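Local structure of angiotensin-converting enzyme (Anopheles gambiae, 6S1Y) at residues Gln102-Leu106 and Lys173-Asn178; Ser189-Leu195 and Arg442-Arg447; Leu305-Phe309 and Asp337-Ile341; Glu374-Asn380 and Gly549-Trp554. The protein is a zinc-dependent peptidase of the angiotensin-converting enzyme family, a mosquito enzyme that probably removes dipeptides from the carboxyl ends of peptide substrates. The contacts are given in a common frame with arbitrary orientation. Numbering follows the deposited sequence.

Contact 1: residues Gln102-Leu106 and Lys173-Asn178; sequences QFKEL and KYVELN
Both segments are regular α-helix and run on at either end, 102-106 within helix 100-119 and 173-178 within helix 168-184. Their axes approach to 9.8 Å at a crossing angle of -142°, so the helices run roughly antiparallel but well splayed. The backbones come closest where the CA atoms of L106 and Y174 lie 5.7 Å apart. L177 (chi1 m, chi2 t) is the central residue: it points toward helix 100-119 and lodges among Q102, E105 and L106, where its CD1 is 3.6 Å from E105 OE1 and 3.8 Å from L106 N, while its CD2 lies 3.3 Å from Q102 NE2. L106 (t, p) packs beside it, CB to CB at 4.1 Å, and extends CD1 to the edge of the Y174 ring, 3.8 Å from Y174 CD1. On the solvent side, E105 in an extended t, t conformation meets K173, whose chain is folded (t, p, p, t); the resulting salt bridge is long, 3.7 Å from E105 OE2 to K173 NZ. This is helix-helix packing with apolar leucines between the helices and a charged pair at the exposed border, within a largely helical peptidase fold. Y174 and N178 send their polar ends elsewhere, to D491 and Y95. On the outer sides, F103 rests on helix 46-70 and V175 on V445 of helix 431-447.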
loop_
_atom_site.group_PDB
_atom_site.type_symbol
_atom_site.label_atom_id
_atom_site.label_comp_id
_atom_site.label_asym_id
_atom_site.label_seq_id
_atom_site.Cartn_x
_atom_site.Cartn_y
_atom_site.Cartn_z
ATOM N N GLN A 102 -14.880 -24.185 8.932
ATOM C CA GLN A 102 -13.621 -23.873 8.264
ATOM C C GLN A 102 -13.469 -22.371 8.044
ATOM O O GLN A 102 -12.347 -21.853 8.069
ATOM C CB GLN A 102 -13.530 -24.626 6.935
ATOM C CG GLN A 102 -13.312 -26.141 7.054
ATOM C CD GLN A 102 -13.110 -26.806 5.682
ATOM O OE1 GLN A 102 -14.051 -26.936 4.902
ATOM N NE2 GLN A 102 -11.872 -27.202 5.382
ATOM N N PHE A 103 -14.578 -21.663 7.821
ATOM C CA PHE A 103 -14.540 -20.205 7.746
ATOM C C PHE A 103 -13.972 -19.609 9.031
ATOM O O PHE A 103 -13.020 -18.822 9.002
ATOM C CB PHE A 103 -15.949 -19.678 7.467
ATOM C CG PHE A 103 -16.044 -18.174 7.358
ATOM C CD1 PHE A 103 -15.895 -17.546 6.138
ATOM C CD2 PHE A 103 -16.312 -17.400 8.475
ATOM C CE1 PHE A 103 -15.985 -16.172 6.022
ATOM C CE2 PHE A 103 -16.417 -16.007 8.369
ATOM C CZ PHE A 103 -16.253 -15.394 7.140
ATOM N N LYS A 104 -14.527 -19.988 10.177
ATOM C CA LYS A 104 -14.033 -19.420 11.422
ATOM C C LYS A 104 -12.623 -19.904 11.727
ATOM O O LYS A 104 -11.868 -19.216 12.428
ATOM C CB LYS A 104 -14.986 -19.752 12.569
ATOM C CG LYS A 104 -16.413 -19.301 12.302
ATOM C CD LYS A 104 -17.243 -19.302 13.582
ATOM C CE LYS A 104 -18.630 -19.908 13.375
ATOM N NZ LYS A 104 -19.093 -20.554 14.639
ATOM N N GLU A 105 -12.247 -21.073 11.220
ATOM C CA GLU A 105 -10.883 -21.545 11.434
ATOM C C GLU A 105 -9.902 -20.690 10.632
ATOM O O GLU A 105 -8.813 -20.360 11.109
ATOM C CB GLU A 105 -10.778 -23.021 11.052
ATOM C CG GLU A 105 -9.548 -23.722 11.604
ATOM C CD GLU A 105 -9.437 -25.181 11.169
ATOM O OE1 GLU A 105 -10.047 -25.578 10.141
ATOM O OE2 GLU A 105 -8.714 -25.926 11.861
ATOM N N LEU A 106 -10.300 -20.278 9.430
ATOM C CA LEU A 106 -9.461 -19.427 8.604
ATOM C C LEU A 106 -9.308 -18.036 9.213
ATOM O O LEU A 106 -8.184 -17.544 9.382
ATOM C CB LEU A 106 -10.053 -19.353 7.199
ATOM C CG LEU A 106 -9.450 -18.343 6.240
ATOM C CD1 LEU A 106 -7.949 -18.553 6.071
ATOM C CD2 LEU A 106 -10.156 -18.432 4.907
ATOM N N LYS A 173 -1.868 -22.958 8.191
ATOM C CA LYS A 173 -3.304 -23.202 8.204
ATOM C C LYS A 173 -4.031 -22.211 7.309
ATOM O O LYS A 173 -4.951 -22.580 6.571
ATOM C CB LYS A 173 -3.824 -23.111 9.639
ATOM C CG LYS A 173 -5.347 -23.166 9.750
ATOM C CD LYS A 173 -5.909 -24.497 9.260
ATOM C CE LYS A 173 -5.523 -25.644 10.190
ATOM N NZ LYS A 173 -5.980 -26.956 9.648
ATOM N N TYR A 174 -3.629 -20.944 7.357
ATOM C CA TYR A 174 -4.241 -19.942 6.497
ATOM C C TYR A 174 -4.057 -20.287 5.035
ATOM O O TYR A 174 -4.978 -20.123 4.223
ATOM C CB TYR A 174 -3.624 -18.581 6.811
ATOM C CG TYR A 174 -3.515 -17.596 5.671
ATOM C CD1 TYR A 174 -4.647 -17.031 5.085
ATOM C CD2 TYR A 174 -2.273 -17.175 5.228
ATOM C CE1 TYR A 174 -4.531 -16.101 4.066
ATOM C CE2 TYR A 174 -2.148 -16.237 4.218
ATOM C CZ TYR A 174 -3.272 -15.693 3.643
ATOM O OH TYR A 174 -3.109 -14.749 2.637
ATOM N N VAL A 175 -2.871 -20.759 4.669
ATOM C CA VAL A 175 -2.646 -21.106 3.273
ATOM C C VAL A 175 -3.570 -22.237 2.849
ATOM O O VAL A 175 -4.140 -22.209 1.748
ATOM C CB VAL A 175 -1.171 -21.458 3.044
ATOM C CG1 VAL A 175 -1.016 -22.265 1.772
ATOM C CG2 VAL A 175 -0.359 -20.173 2.986
ATOM N N GLU A 176 -3.733 -23.247 3.715
ATOM C CA GLU A 176 -4.495 -24.437 3.330
ATOM C C GLU A 176 -5.963 -24.106 3.117
ATOM O O GLU A 176 -6.572 -24.573 2.150
ATOM C CB GLU A 176 -4.342 -25.540 4.384
ATOM C CG GLU A 176 -3.080 -26.361 4.186
ATOM C CD GLU A 176 -2.510 -26.954 5.474
ATOM O OE1 GLU A 176 -1.418 -27.567 5.399
ATOM O OE2 GLU A 176 -3.138 -26.809 6.546
ATOM N N LEU A 177 -6.545 -23.284 3.997
ATOM C CA LEU A 177 -7.958 -22.957 3.878
ATOM C C LEU A 177 -8.212 -21.847 2.877
ATOM O O LEU A 177 -9.315 -21.759 2.323
ATOM C CB LEU A 177 -8.515 -22.569 5.243
ATOM C CG LEU A 177 -8.573 -23.737 6.233
ATOM C CD1 LEU A 177 -8.818 -23.247 7.645
ATOM C CD2 LEU A 177 -9.648 -24.741 5.810
ATOM N N ASN A 178 -7.232 -20.970 2.656
ATOM C CA ASN A 178 -7.329 -20.031 1.540
ATOM C C ASN A 178 -7.433 -20.805 0.237
ATOM O O ASN A 178 -8.169 -20.413 -0.674
ATOM C CB ASN A 178 -6.119 -19.082 1.525
ATOM C CG ASN A 178 -6.000 -18.284 0.202
ATOM O OD1 ASN A 178 -5.672 -18.838 -0.840
ATOM N ND2 ASN A 178 -6.269 -16.985 0.260
#

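Contact 2: residues Ser189-Leu195 and Arg442-Arg447; sequences SGAAVWL and RWGVFR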
loop_
_atom_site.group_PDB
_atom_site.type_symbol
_atom_site.label_atom_id
_atom_site.label_comp_id
_atom_site.label_asym_id
_atom_site.label_seq_id
_atom_site.Cartn_x
_atom_site.Cartn_y
_atom_site.Cartn_z
ATOM N N SER A 189 -6.353 -21.664 -7.490
ATOM C CA SER A 189 -5.556 -21.352 -6.312
ATOM C C SER A 189 -5.913 -19.961 -5.804
ATOM O O SER A 189 -6.517 -19.153 -6.513
ATOM C CB SER A 189 -4.052 -21.399 -6.617
ATOM O OG SER A 189 -3.677 -20.245 -7.381
ATOM N N GLY A 190 -5.448 -19.668 -4.582
ATOM C CA GLY A 190 -5.604 -18.333 -4.033
ATOM C C GLY A 190 -5.025 -17.240 -4.913
ATOM O O GLY A 190 -5.497 -16.098 -4.881
ATOM N N ALA A 191 -4.012 -17.564 -5.714
ATOM C CA ALA A 191 -3.412 -16.555 -6.582
ATOM C C ALA A 191 -4.347 -16.167 -7.720
ATOM O O ALA A 191 -4.383 -14.998 -8.132
ATOM C CB ALA A 191 -2.093 -17.060 -7.154
ATOM N N ALA A 192 -5.081 -17.143 -8.270
ATOM C CA ALA A 192 -6.058 -16.837 -9.307
ATOM C C ALA A 192 -7.157 -15.961 -8.740
ATOM O O ALA A 192 -7.656 -15.060 -9.412
ATOM C CB ALA A 192 -6.647 -18.134 -9.894
ATOM N N VAL A 193 -7.538 -16.202 -7.491
ATOM C CA VAL A 193 -8.554 -15.367 -6.861
ATOM C C VAL A 193 -8.107 -13.912 -6.837
ATOM O O VAL A 193 -8.845 -13.010 -7.257
ATOM C CB VAL A 193 -8.865 -15.870 -5.440
ATOM C CG1 VAL A 193 -9.744 -14.842 -4.698
ATOM C CG2 VAL A 193 -9.529 -17.232 -5.503
ATOM N N TRP A 194 -6.894 -13.662 -6.320
ATOM C CA TRP A 194 -6.381 -12.295 -6.240
ATOM C C TRP A 194 -6.265 -11.685 -7.627
ATOM O O TRP A 194 -6.706 -10.558 -7.865
ATOM C CB TRP A 194 -5.024 -12.270 -5.529
ATOM C CG TRP A 194 -5.080 -12.344 -4.016
ATOM C CD1 TRP A 194 -6.198 -12.413 -3.233
ATOM C CD2 TRP A 194 -3.961 -12.377 -3.116
ATOM N NE1 TRP A 194 -5.846 -12.462 -1.907
ATOM C CE2 TRP A 194 -4.480 -12.445 -1.805
ATOM C CE3 TRP A 194 -2.572 -12.338 -3.290
ATOM C CZ2 TRP A 194 -3.661 -12.485 -0.678
ATOM C CZ3 TRP A 194 -1.756 -12.392 -2.161
ATOM C CH2 TRP A 194 -2.304 -12.469 -0.877
ATOM N N LEU A 195 -5.687 -12.429 -8.569
ATOM C CA LEU A 195 -5.515 -11.878 -9.914
ATOM C C LEU A 195 -6.857 -11.642 -10.600
ATOM O O LEU A 195 -6.970 -10.757 -11.457
ATOM C CB LEU A 195 -4.622 -12.801 -10.747
ATOM C CG LEU A 195 -3.127 -12.575 -10.485
ATOM C CD1 LEU A 195 -2.298 -13.769 -10.981
ATOM C CD2 LEU A 195 -2.641 -11.281 -11.129
ATOM N N ARG A 442 3.792 -14.812 -2.677
ATOM C CA ARG A 442 2.581 -15.423 -2.134
ATOM C C ARG A 442 1.844 -16.220 -3.201
ATOM O O ARG A 442 1.296 -17.287 -2.907
ATOM C CB ARG A 442 1.686 -14.357 -1.495
ATOM C CG ARG A 442 2.258 -13.887 -0.162
ATOM C CD ARG A 442 1.282 -13.044 0.686
ATOM N NE ARG A 442 0.997 -11.721 0.132
ATOM C CZ ARG A 442 0.214 -10.805 0.712
ATOM N NH1 ARG A 442 -0.404 -11.030 1.877
ATOM N NH2 ARG A 442 0.043 -9.646 0.112
ATOM N N TRP A 443 1.837 -15.751 -4.453
ATOM C CA TRP A 443 1.274 -16.574 -5.521
ATOM C C TRP A 443 1.964 -17.934 -5.570
ATOM O O TRP A 443 1.315 -18.963 -5.799
ATOM C CB TRP A 443 1.420 -15.904 -6.882
ATOM C CG TRP A 443 0.724 -14.627 -7.016
ATOM C CD1 TRP A 443 -0.310 -14.175 -6.257
ATOM C CD2 TRP A 443 1.012 -13.595 -7.964
ATOM N NE1 TRP A 443 -0.692 -12.920 -6.680
ATOM C CE2 TRP A 443 0.102 -12.538 -7.721
ATOM C CE3 TRP A 443 1.946 -13.458 -9.005
ATOM C CZ2 TRP A 443 0.103 -11.364 -8.469
ATOM C CZ3 TRP A 443 1.952 -12.276 -9.747
ATOM C CH2 TRP A 443 1.041 -11.250 -9.477
ATOM N N GLY A 444 3.285 -17.948 -5.367
ATOM C CA GLY A 444 4.024 -19.189 -5.431
ATOM C C GLY A 444 3.665 -20.141 -4.312
ATOM O O GLY A 444 3.580 -21.355 -4.528
ATOM N N VAL A 445 3.469 -19.618 -3.101
ATOM C CA VAL A 445 2.997 -20.459 -2.003
ATOM C C VAL A 445 1.606 -20.984 -2.316
ATOM O O VAL A 445 1.326 -22.182 -2.179
ATOM C CB VAL A 445 3.016 -19.677 -0.677
ATOM C CG1 VAL A 445 2.322 -20.471 0.442
ATOM C CG2 VAL A 445 4.452 -19.337 -0.276
ATOM N N PHE A 446 0.721 -20.097 -2.773
ATOM C CA PHE A 446 -0.660 -20.474 -3.054
ATOM C C PHE A 446 -0.733 -21.543 -4.133
ATOM O O PHE A 446 -1.559 -22.454 -4.055
ATOM C CB PHE A 446 -1.456 -19.248 -3.502
ATOM C CG PHE A 446 -1.697 -18.226 -2.422
ATOM C CD1 PHE A 446 -1.605 -18.553 -1.085
ATOM C CD2 PHE A 446 -2.042 -16.931 -2.760
ATOM C CE1 PHE A 446 -1.850 -17.612 -0.106
ATOM C CE2 PHE A 446 -2.290 -15.979 -1.780
ATOM C CZ PHE A 446 -2.197 -16.316 -0.458
ATOM N N ARG A 447 0.108 -21.422 -5.170
ATOM C CA ARG A 447 0.076 -22.345 -6.297
ATOM C C ARG A 447 0.829 -23.642 -6.035
ATOM O O ARG A 447 0.730 -24.554 -6.853
ATOM C CB ARG A 447 0.671 -21.696 -7.543
ATOM C CG ARG A 447 -0.199 -20.627 -8.163
ATOM C CD ARG A 447 0.641 -19.749 -9.069
ATOM N NE ARG A 447 -0.164 -18.812 -9.848
ATOM C CZ ARG A 447 0.330 -17.747 -10.468
ATOM N NH1 ARG A 447 1.631 -17.469 -10.379
ATOM N NH2 ARG A 447 -0.477 -16.945 -11.167
HETATM O O HOH W 1 -3.155 -20.567 -10.012
HETATM O O HOH W 2 -3.936 -21.833 -3.076
#
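This is a helix-helix contact in the mostly helical peptidase fold: the start of helix 190-196 meets residues 442-447 of helix 431-447, with axes 8.7 Å apart at their closest and 134° between their directions. Small residues at one end let the backbones come near. A191 has its CA 4.8 Å from that of W443, and its methyl sits in a hollow bounded by W443, F446 and the R447 guanidinium, with CB 3.5 Å from W443 CD1. At G190 a side chain would crowd F446, since an ideal CB would lie only 3.2 Å from its CD2. Further along, larger bumps take over. The edge of F446 is directed at the face of W194 in an edge-to-face pair (centroids 5.0 Å apart, planes at 76°), and W194 CH2 reaches over a face of the R442 guanidinium, 3.4 Å from R442 CZ. L195 lies over the face of W443; its CD1 stands 4.2 Å from the centroid of the W443 six-membered ring in a CH-pi contact. The arginines have polar partners elsewhere, R442 with V492 and D439, R447 with E204. S189 caps its helix through a weak bond from A191 N to S189 OG (3.2 Å), and beside it a water accepts from G190 N at 3.0 Å and donates to F446 O at 2.6 Å.

Contact 3: residues Leu305-Phe309 and Asp337-Ile341; sequences LPQTF and DDVRI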
loop_
_atom_site.group_PDB
_atom_site.type_symbol
_atom_site.label_atom_id
_atom_site.label_comp_id
_atom_site.label_asym_id
_atom_site.label_seq_id
_atom_site.Cartn_x
_atom_site.Cartn_y
_atom_site.Cartn_z
ATOM N N LEU A 305 -14.710 16.446 4.358
ATOM C CA LEU A 305 -14.882 15.332 5.294
ATOM C C LEU A 305 -16.114 15.577 6.161
ATOM O O LEU A 305 -16.242 16.654 6.741
ATOM C CB LEU A 305 -13.641 15.162 6.185
ATOM C CG LEU A 305 -12.369 14.646 5.500
ATOM C CD1 LEU A 305 -11.183 14.701 6.439
ATOM C CD2 LEU A 305 -12.564 13.221 4.996
ATOM N N PRO A 306 -17.014 14.607 6.298
ATOM C CA PRO A 306 -18.158 14.777 7.209
ATOM C C PRO A 306 -17.724 14.797 8.660
ATOM O O PRO A 306 -16.636 14.338 9.032
ATOM C CB PRO A 306 -19.031 13.552 6.922
ATOM C CG PRO A 306 -18.016 12.474 6.447
ATOM C CD PRO A 306 -16.967 13.256 5.686
ATOM N N GLN A 307 -18.624 15.323 9.499
ATOM C CA GLN A 307 -18.336 15.429 10.928
ATOM C C GLN A 307 -18.192 14.054 11.570
ATOM O O GLN A 307 -17.412 13.884 12.509
ATOM C CB GLN A 307 -19.440 16.249 11.626
ATOM C CG GLN A 307 -19.204 16.476 13.105
ATOM C CD GLN A 307 -18.018 17.377 13.361
ATOM O OE1 GLN A 307 -17.757 18.319 12.594
ATOM N NE2 GLN A 307 -17.269 17.084 14.426
ATOM N N THR A 308 -18.962 13.069 11.109
ATOM C CA THR A 308 -18.782 11.701 11.604
ATOM C C THR A 308 -17.307 11.277 11.529
ATOM O O THR A 308 -16.777 10.643 12.457
ATOM C CB THR A 308 -19.659 10.739 10.801
ATOM O OG1 THR A 308 -21.037 11.089 10.980
ATOM C CG2 THR A 308 -19.466 9.312 11.263
ATOM N N PHE A 309 -16.615 11.660 10.455
ATOM C CA PHE A 309 -15.204 11.317 10.333
ATOM C C PHE A 309 -14.394 11.847 11.512
ATOM O O PHE A 309 -13.554 11.126 12.072
ATOM C CB PHE A 309 -14.620 11.862 9.029
ATOM C CG PHE A 309 -13.138 11.741 8.966
ATOM C CD1 PHE A 309 -12.328 12.722 9.521
ATOM C CD2 PHE A 309 -12.547 10.620 8.402
ATOM C CE1 PHE A 309 -10.948 12.595 9.493
ATOM C CE2 PHE A 309 -11.166 10.491 8.364
ATOM C CZ PHE A 309 -10.365 11.472 8.911
ATOM N N ASP A 337 -21.838 8.769 4.994
ATOM C CA ASP A 337 -20.892 9.654 5.662
ATOM C C ASP A 337 -20.251 9.036 6.889
ATOM O O ASP A 337 -19.562 9.737 7.634
ATOM C CB ASP A 337 -21.560 10.986 6.042
ATOM C CG ASP A 337 -21.899 11.824 4.818
ATOM O OD1 ASP A 337 -21.652 11.322 3.695
ATOM O OD2 ASP A 337 -22.393 12.967 4.971
ATOM N N ASP A 338 -20.429 7.740 7.137
ATOM C CA ASP A 338 -19.698 7.113 8.241
ATOM C C ASP A 338 -18.432 6.511 7.635
ATOM O O ASP A 338 -18.444 5.395 7.085
ATOM C CB ASP A 338 -20.535 6.090 8.986
ATOM C CG ASP A 338 -19.817 5.552 10.227
ATOM O OD1 ASP A 338 -18.680 6.005 10.518
ATOM O OD2 ASP A 338 -20.391 4.657 10.902
ATOM N N VAL A 339 -17.350 7.279 7.721
ATOM C CA VAL A 339 -16.055 6.929 7.159
ATOM C C VAL A 339 -15.004 7.329 8.179
ATOM O O VAL A 339 -15.119 8.387 8.815
ATOM C CB VAL A 339 -15.821 7.622 5.795
ATOM C CG1 VAL A 339 -16.794 7.073 4.744
ATOM C CG2 VAL A 339 -15.958 9.133 5.914
ATOM N N ARG A 340 -13.986 6.480 8.355
ATOM C CA ARG A 340 -13.063 6.701 9.455
ATOM C C ARG A 340 -11.650 6.258 9.102
ATOM O O ARG A 340 -11.439 5.288 8.372
ATOM C CB ARG A 340 -13.500 5.954 10.725
ATOM C CG ARG A 340 -14.971 6.041 11.026
ATOM C CD ARG A 340 -15.322 5.332 12.324
ATOM N NE ARG A 340 -16.726 4.927 12.337
ATOM C CZ ARG A 340 -17.291 4.207 13.298
ATOM N NH1 ARG A 340 -16.577 3.821 14.339
ATOM N NH2 ARG A 340 -18.570 3.871 13.205
ATOM N N ILE A 341 -10.688 6.961 9.690
ATOM C CA ILE A 341 -9.284 6.605 9.614
ATOM C C ILE A 341 -8.816 6.235 11.006
ATOM O O ILE A 341 -9.173 6.894 11.992
ATOM C CB ILE A 341 -8.442 7.760 9.022
ATOM C CG1 ILE A 341 -8.684 7.832 7.514
ATOM C CG2 ILE A 341 -6.964 7.591 9.374
ATOM C CD1 ILE A 341 -8.043 9.040 6.808
#
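P306 makes the first contact, its ring lying against the turn that leads into strand 339-342: P306 CG is 3.4 Å from D337 O and 4.0 Å from V339 CG2, and P306 CB is 3.7 Å from D337 CB. D337 takes a positive phi (64°) here, and its OD1 is hydrogen-bonded to Q369 NE2. T308, in helix 307-312, brings CB to 3.3 Å from the same D337 O, and its CG2 to 3.5 Å from D338 OD1; that carboxylate is held in a bidentate salt bridge, R340 NE to D338 OD1 at 2.9 Å and R340 NH2 to D338 OD2 at 3.0 Å. D337 lies in the connection of a two-stranded antiparallel hairpin, 329-332 and 339-342, whose first strand begins with the ligand-pocket residue S329, and the start of helix 307-312 packs along the second strand. F309 follows, linked back by a weak bond from its N to P306 O (3.0 Å), and its CA approaches V339 O at 3.3 Å in a CA-H...O contact. The ring edge brings F309 CE2 to 3.7 Å from I341 CG1, and I341 touches E358 and I362 of the zinc-binding helix 349-368. S313 OG is hydrogen-bonded to both F309 O and I341 N.

Contact 4: residues Glu374-Asn380 and Gly549-Trp554; sequences EFRGGAN and GSSKPW
G549 (phi/psi 51/-128°) presses so closely on the other loop that a CB on it would fall 2.3 Å from F375 O. E374-F375 end a 3-10 segment; the rest of 374-380 is loop, as is 549-553, with P553 the N-cap of helix 554-562. F375 pairs with S550 (CA to CA 4.5 Å) and G377 with G549 (5.2 Å). F375 O accepts from S550 N (2.9 Å, 159°) and weakly from G377 N (2.9 Å) across the inverse gamma turn centred on R376. S551 CA makes a CH-pi contact over the F375 ring (chi1 m), 3.5 Å from its centroid. A379 CB packs 3.6 Å from W554 CB, and a water lies 2.7 Å from A379 O and 2.6 Å from K552 O. N380 (chi1 p) lays ND2 over the W554 ring (chi1 p), 3.2 Å from W554 CG; W554 NE1 is hydrogen-bonded to Y198 O. N380 OD1 accepts from G382 N, N-capping helix 381-395, which carries zinc ligand E385, as in HExxH peptidases with a third, glutamate ligand.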
loop_
_atom_site.group_PDB
_atom_site.type_symbol
_atom_site.label_atom_id
_atom_site.label_comp_id
_atom_site.label_asym_id
_atom_site.label_seq_id
_atom_site.Cartn_x
_atom_site.Cartn_y
_atom_site.Cartn_z
ATOM N N GLU A 374 -22.503 -3.654 -3.677
ATOM C CA GLU A 374 -21.515 -4.442 -4.401
ATOM C C GLU A 374 -20.746 -3.636 -5.447
ATOM O O GLU A 374 -19.828 -4.182 -6.069
ATOM C CB GLU A 374 -22.193 -5.653 -5.059
ATOM C CG GLU A 374 -23.093 -5.338 -6.248
ATOM C CD GLU A 374 -24.502 -4.903 -5.851
ATOM O OE1 GLU A 374 -25.451 -5.217 -6.598
ATOM O OE2 GLU A 374 -24.659 -4.240 -4.807
ATOM N N PHE A 375 -21.096 -2.371 -5.674
ATOM C CA PHE A 375 -20.283 -1.478 -6.488
ATOM C C PHE A 375 -19.483 -0.496 -5.639
ATOM O O PHE A 375 -18.741 0.325 -6.193
ATOM C CB PHE A 375 -21.148 -0.688 -7.476
ATOM C CG PHE A 375 -21.681 -1.500 -8.628
ATOM C CD1 PHE A 375 -21.250 -2.797 -8.864
ATOM C CD2 PHE A 375 -22.615 -0.951 -9.489
ATOM C CE1 PHE A 375 -21.748 -3.528 -9.945
ATOM C CE2 PHE A 375 -23.125 -1.683 -10.562
ATOM C CZ PHE A 375 -22.689 -2.960 -10.791
ATOM N N ARG A 376 -19.617 -0.559 -4.316
ATOM C CA ARG A 376 -18.895 0.350 -3.431
ATOM C C ARG A 376 -17.495 -0.207 -3.159
ATOM O O ARG A 376 -17.168 -0.685 -2.071
ATOM C CB ARG A 376 -19.695 0.579 -2.149
ATOM C CG ARG A 376 -20.956 1.393 -2.387
ATOM C CD ARG A 376 -21.838 1.505 -1.168
ATOM N NE ARG A 376 -21.334 2.441 -0.180
ATOM C CZ ARG A 376 -22.042 2.886 0.854
ATOM N NH1 ARG A 376 -23.295 2.473 1.009
ATOM N NH2 ARG A 376 -21.500 3.742 1.732
ATOM N N GLY A 377 -16.674 -0.150 -4.212
ATOM C CA GLY A 377 -15.263 -0.481 -4.157
ATOM C C GLY A 377 -14.529 0.202 -5.297
ATOM O O GLY A 377 -15.128 0.884 -6.133
ATOM N N GLY A 378 -13.210 -0.004 -5.336
ATOM C CA GLY A 378 -12.415 0.523 -6.431
ATOM C C GLY A 378 -12.720 -0.159 -7.756
ATOM O O GLY A 378 -13.244 -1.263 -7.810
ATOM N N ALA A 379 -12.425 0.542 -8.854
ATOM C CA ALA A 379 -12.528 -0.081 -10.173
ATOM C C ALA A 379 -11.674 -1.347 -10.242
ATOM O O ALA A 379 -12.099 -2.366 -10.801
ATOM C CB ALA A 379 -12.128 0.921 -11.258
ATOM N N ASN A 380 -10.448 -1.292 -9.695
ATOM C CA ASN A 380 -9.719 -2.485 -9.251
ATOM C C ASN A 380 -8.935 -2.076 -8.005
ATOM O O ASN A 380 -8.887 -0.884 -7.675
ATOM C CB ASN A 380 -8.827 -3.068 -10.350
ATOM C CG ASN A 380 -7.693 -2.153 -10.760
ATOM O OD1 ASN A 380 -7.032 -1.531 -9.913
ATOM N ND2 ASN A 380 -7.444 -2.068 -12.072
ATOM N N GLY A 549 -17.237 3.939 -8.730
ATOM C CA GLY A 549 -16.941 2.781 -7.908
ATOM C C GLY A 549 -16.517 1.624 -8.779
ATOM O O GLY A 549 -15.641 1.740 -9.652
ATOM N N SER A 550 -17.171 0.495 -8.570
ATOM C CA SER A 550 -16.888 -0.742 -9.275
ATOM C C SER A 550 -17.911 -1.033 -10.366
ATOM O O SER A 550 -17.937 -2.142 -10.905
ATOM C CB SER A 550 -16.850 -1.889 -8.259
ATOM O OG SER A 550 -16.389 -3.076 -8.863
ATOM N N SER A 551 -18.740 -0.053 -10.721
ATOM C CA SER A 551 -19.888 -0.320 -11.581
ATOM C C SER A 551 -19.487 -0.583 -13.019
ATOM O O SER A 551 -20.236 -1.238 -13.748
ATOM C CB SER A 551 -20.865 0.847 -11.537
ATOM O OG SER A 551 -20.277 2.024 -12.054
ATOM N N LYS A 552 -18.318 -0.112 -13.438
ATOM C CA LYS A 552 -17.822 -0.420 -14.772
ATOM C C LYS A 552 -16.488 -1.166 -14.706
ATOM O O LYS A 552 -15.739 -1.046 -13.725
ATOM C CB LYS A 552 -17.650 0.868 -15.592
ATOM C CG LYS A 552 -18.923 1.687 -15.680
ATOM C CD LYS A 552 -18.822 2.784 -16.729
ATOM C CE LYS A 552 -20.208 3.274 -17.161
ATOM N NZ LYS A 552 -20.127 4.561 -17.921
ATOM N N PRO A 553 -16.182 -1.961 -15.732
ATOM C CA PRO A 553 -14.822 -2.508 -15.869
ATOM C C PRO A 553 -13.788 -1.396 -15.791
ATOM O O PRO A 553 -14.007 -0.286 -16.287
ATOM C CB PRO A 553 -14.838 -3.155 -17.260
ATOM C CG PRO A 553 -16.281 -3.462 -17.515
ATOM C CD PRO A 553 -17.067 -2.383 -16.833
ATOM N N TRP A 554 -12.638 -1.712 -15.191
ATOM C CA TRP A 554 -11.740 -0.642 -14.783
ATOM C C TRP A 554 -11.125 0.092 -15.970
ATOM O O TRP A 554 -10.781 1.272 -15.835
ATOM C CB TRP A 554 -10.660 -1.184 -13.833
ATOM C CG TRP A 554 -9.669 -2.107 -14.415
ATOM C CD1 TRP A 554 -9.623 -3.472 -14.275
ATOM C CD2 TRP A 554 -8.535 -1.746 -15.210
ATOM N NE1 TRP A 554 -8.547 -3.981 -14.962
ATOM C CE2 TRP A 554 -7.853 -2.941 -15.529
ATOM C CE3 TRP A 554 -8.026 -0.525 -15.679
ATOM C CZ2 TRP A 554 -6.695 -2.950 -16.306
ATOM C CZ3 TRP A 554 -6.888 -0.537 -16.448
ATOM C CH2 TRP A 554 -6.230 -1.747 -16.760
HETATM O O HOH W 3 -14.629 -2.421 -11.804
#

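From the N terminus, contact 1 closes first, spanning 66 intervening residues to join helix 100-119 to helix 168-184. After a short link the chain enters helix 190-196, which contact 2 joins to helix 431-447; the two contacts touch, N178 OD1 lying 3.2 Å from G190 CA. Contact 3, nested inside the long loop of contact 2, fastens helix 307-312 to the hairpin ahead of the zinc-binding helix 349-368. Contact 4 opens before contact 2 has closed, so these two cross; it joins the loop before helix 381-395 to the loop between helices 536-547 and 554-562. The nearest atoms of contacts 2 and 4 are about 8 Å apart, those of contacts 3 and 4 about 6 Å.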